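Local coordinates for protein type-iv like pilin ttha1219 (Thermus thermophilus, PDB 5G23) that probably serves as a type IV pilin, resembling type II secretion pseudopilins, in natural competence and DNA uptake, at residues Q113-G119 against N131-G137. Numbering follows the deposited sequence.
Sequences QGALRWG and NNPVLGG
Strand 115-119 and the short strand 132-134 pair antiparallel as the arms of a beta hairpin. Their axes approach to 4.5 Å, at 131° between their directions. Trp118 and Asn132 form a hydrogen-bonded pair: Trp118 N to Asn132 O and Asn132 N to Trp118 O are both 2.9 Å. The Asn132 side chain (chi1 m) adds a weak bond, ND2 to Trp118 O at 3.2 Å. A classic beta bulge follows, with Val134 and Leu135 both opposite Leu116. Val134 leaves the extended conformation there (phi/psi -111/-57), and the chain turns a corner at Leu135. Leu116 O accepts hydrogen bonds from Val134 N at 2.9 Å and, weakly, from Leu135 N at 3.3 Å. Leu116 N donates to Leu135 O at 2.8 Å. Val134 points toward the partner strand, its CG1 4.0 Å from Leu116 CD2 and its CG2 3.6 Å from Trp118 CB. Strand 132-134 edges the larger antiparallel sheet within this chain. Leu116 and Leu135 pack on Thr52 of helix 44-61, while Trp118 meets Tyr109 of strand 104-112 and Arg58 of the second subunit.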
ATOM      1  N   GLN B 113     -20.537  -2.803   5.741  1.00 30.12           N
ATOM      2  CA  GLN B 113     -21.295  -1.775   5.017  1.00 31.82           C
ATOM      3  C   GLN B 113     -20.604  -1.287   3.718  1.00 27.61           C
ATOM      4  O   GLN B 113     -20.477  -0.065   3.460  1.00 26.27           O
ATOM      5  CB  GLN B 113     -21.568  -0.585   5.917  1.00 36.64           C
ATOM      6  CG  GLN B 113     -22.479  -0.941   7.065  1.00 42.41           C
ATOM      7  CD  GLN B 113     -22.867   0.290   7.846  1.00 48.88           C
ATOM      8  OE1 GLN B 113     -22.275   1.367   7.695  1.00 54.79           O
ATOM      9  NE2 GLN B 113     -23.874   0.150   8.667  1.00 53.98           N
ATOM     10  N   GLY B 114     -20.138  -2.246   2.918  1.00 25.43           N
ATOM     11  CA  GLY B 114     -19.588  -1.897   1.584  1.00 24.37           C
ATOM     12  C   GLY B 114     -18.191  -1.296   1.604  1.00 23.53           C
ATOM     13  O   GLY B 114     -17.728  -0.786   0.571  1.00 21.83           O
ATOM     14  N   ALA B 115     -17.522  -1.306   2.769  1.00 23.49           N
ATOM     15  CA  ALA B 115     -16.134  -0.795   2.936  1.00 21.78           C
ATOM     16  C   ALA B 115     -15.180  -1.852   3.520  1.00 21.37           C
ATOM     17  O   ALA B 115     -15.549  -2.558   4.454  1.00 19.83           O
ATOM     18  CB  ALA B 115     -16.112   0.426   3.835  1.00 24.80           C
ATOM     19  N   LEU B 116     -13.977  -1.944   2.943  1.00 17.81           N
ATOM     20  CA  LEU B 116     -12.940  -2.679   3.505  1.00 17.51           C
ATOM     21  C   LEU B 116     -12.221  -1.747   4.505  1.00 17.62           C
ATOM     22  O   LEU B 116     -11.880  -0.651   4.158  1.00 16.25           O
ATOM     23  CB  LEU B 116     -11.982  -3.172   2.409  1.00 17.67           C
ATOM     24  CG  LEU B 116     -10.737  -3.956   2.836  1.00 17.73           C
ATOM     25  CD1 LEU B 116     -11.068  -5.305   3.415  1.00 18.11           C
ATOM     26  CD2 LEU B 116      -9.808  -4.115   1.635  1.00 17.51           C
ATOM     27  N   ARG B 117     -11.972  -2.258   5.693  1.00 17.27           N
ATOM     28  CA  ARG B 117     -11.304  -1.558   6.771  1.00 18.45           C
ATOM     29  C   ARG B 117     -10.131  -2.320   7.378  1.00 17.66           C
ATOM     30  O   ARG B 117     -10.028  -3.539   7.260  1.00 16.51           O
ATOM     31  CB  ARG B 117     -12.314  -1.227   7.858  1.00 22.18           C
ATOM     32  CG  ARG B 117     -13.445  -0.304   7.416  1.00 24.91           C
ATOM     33  CD  ARG B 117     -14.285   0.088   8.639  1.00 29.12           C
ATOM     34  NE  ARG B 117     -15.321   1.036   8.311  1.00 34.50           N
ATOM     35  CZ  ARG B 117     -16.482   0.700   7.716  1.00 40.30           C
ATOM     36  NH1 ARG B 117     -16.750  -0.586   7.387  1.00 42.05           N
ATOM     37  NH2 ARG B 117     -17.374   1.631   7.412  1.00 40.84           N
ATOM     38  N   TRP B 118      -9.217  -1.578   7.979  1.00 17.37           N
ATOM     39  CA  TRP B 118      -8.014  -2.096   8.537  1.00 17.28           C
ATOM     40  C   TRP B 118      -7.795  -1.637   9.948  1.00 17.84           C
ATOM     41  O   TRP B 118      -8.142  -0.463  10.310  1.00 18.38           O
ATOM     42  CB  TRP B 118      -6.825  -1.588   7.691  1.00 18.31           C
ATOM     43  CG  TRP B 118      -5.463  -1.936   8.252  1.00 20.35           C
ATOM     44  CD1 TRP B 118      -4.919  -3.197   8.469  1.00 21.30           C
ATOM     45  CD2 TRP B 118      -4.465  -1.009   8.687  1.00 23.39           C
ATOM     46  NE1 TRP B 118      -3.640  -3.097   8.952  1.00 22.06           N
ATOM     47  CE2 TRP B 118      -3.337  -1.771   9.108  1.00 22.94           C
ATOM     48  CE3 TRP B 118      -4.387   0.392   8.694  1.00 25.54           C
ATOM     49  CZ2 TRP B 118      -2.185  -1.182   9.620  1.00 25.43           C
ATOM     50  CZ3 TRP B 118      -3.179   1.002   9.197  1.00 27.16           C
ATOM     51  CH2 TRP B 118      -2.122   0.199   9.650  1.00 26.51           C
ATOM     52  N   GLY B 119      -7.211  -2.485  10.773  1.00 17.11           N
ATOM     53  CA  GLY B 119      -6.677  -2.012  12.070  1.00 18.48           C
ATOM     54  C   GLY B 119      -5.395  -2.693  12.505  1.00 18.16           C
ATOM     55  O   GLY B 119      -4.994  -3.710  11.928  1.00 16.99           O
ATOM     56  N   ASN B 131     -10.892   0.088  12.167  1.00 25.78           N
ATOM     57  CA  ASN B 131     -11.641   1.300  12.029  1.00 28.74           C
ATOM     58  C   ASN B 131     -11.030   2.247  11.049  1.00 27.61           C
ATOM     59  O   ASN B 131     -11.508   3.360  10.906  1.00 31.02           O
ATOM     60  CB  ASN B 131     -11.848   1.965  13.383  1.00 31.48           C
ATOM     61  CG  ASN B 131     -10.558   2.161  14.166  1.00 32.74           C
ATOM     62  OD1 ASN B 131      -9.450   2.009  13.679  1.00 32.46           O
ATOM     63  ND2 ASN B 131     -10.733   2.495  15.447  1.00 37.27           N
ATOM     64  N   ASN B 132      -9.997   1.818  10.333  1.00 25.72           N
ATOM     65  CA  ASN B 132      -9.311   2.693   9.366  1.00 25.74           C
ATOM     66  C   ASN B 132      -9.781   2.344   7.974  1.00 24.40           C
ATOM     67  O   ASN B 132      -9.806   1.194   7.585  1.00 20.29           O
ATOM     68  CB  ASN B 132      -7.814   2.565   9.405  1.00 27.91           C
ATOM     69  CG  ASN B 132      -7.234   3.020  10.724  1.00 32.14           C
ATOM     70  OD1 ASN B 132      -7.367   4.169  11.083  1.00 35.84           O
ATOM     71  ND2 ASN B 132      -6.601   2.107  11.461  1.00 33.96           N
ATOM     72  N   PRO B 133     -10.227   3.350   7.230  1.00 23.98           N
ATOM     73  CA  PRO B 133     -10.730   2.998   5.896  1.00 22.86           C
ATOM     74  C   PRO B 133      -9.650   2.501   4.956  1.00 21.38           C
ATOM     75  O   PRO B 133      -8.526   2.983   5.001  1.00 20.37           O
ATOM     76  CB  PRO B 133     -11.276   4.326   5.339  1.00 25.05           C
ATOM     77  CG  PRO B 133     -11.290   5.301   6.498  1.00 27.12           C
ATOM     78  CD  PRO B 133     -10.429   4.762   7.605  1.00 26.37           C
ATOM     79  N   VAL B 134      -9.949   1.517   4.140  1.00 19.13           N
ATOM     80  CA  VAL B 134      -9.023   1.189   3.076  1.00 19.60           C
ATOM     81  C   VAL B 134      -9.650   1.577   1.741  1.00 19.95           C
ATOM     82  O   VAL B 134      -9.100   2.369   0.998  1.00 19.40           O
ATOM     83  CB  VAL B 134      -8.692  -0.344   3.087  1.00 20.02           C
ATOM     84  CG1 VAL B 134      -7.733  -0.733   1.943  1.00 20.75           C
ATOM     85  CG2 VAL B 134      -8.015  -0.692   4.409  1.00 20.66           C
ATOM     86  N   LEU B 135     -10.827   1.028   1.467  1.00 19.61           N
ATOM     87  CA  LEU B 135     -11.475   1.153   0.191  1.00 21.81           C
ATOM     88  C   LEU B 135     -12.993   1.074   0.475  1.00 20.74           C
ATOM     89  O   LEU B 135     -13.450   0.159   1.135  1.00 18.71           O
ATOM     90  CB  LEU B 135     -11.056  -0.074  -0.721  1.00 24.66           C
ATOM     91  CG  LEU B 135     -11.671  -0.108  -2.135  1.00 27.19           C
ATOM     92  CD1 LEU B 135     -11.200   1.025  -2.974  1.00 29.53           C
ATOM     93  CD2 LEU B 135     -11.318  -1.380  -2.855  1.00 30.93           C
ATOM     94  N   GLY B 136     -13.759   1.961  -0.146  1.00 21.19           N
ATOM     95  CA  GLY B 136     -15.167   1.774  -0.311  1.00 22.37           C
ATOM     96  C   GLY B 136     -16.000   2.509   0.726  1.00 24.42           C
ATOM     97  O   GLY B 136     -15.512   3.347   1.413  1.00 24.39           O
ATOM     98  N   GLY B 137     -17.272   2.123   0.805  1.00 28.04           N
ATOM     99  CA  GLY B 137     -18.241   2.701   1.744  1.00 31.17           C
ATOM    100  C   GLY B 137     -18.777   4.054   1.217  1.00 34.34           C
ATOM    101  O   GLY B 137     -19.301   4.872   1.978  1.00 36.40           O
TER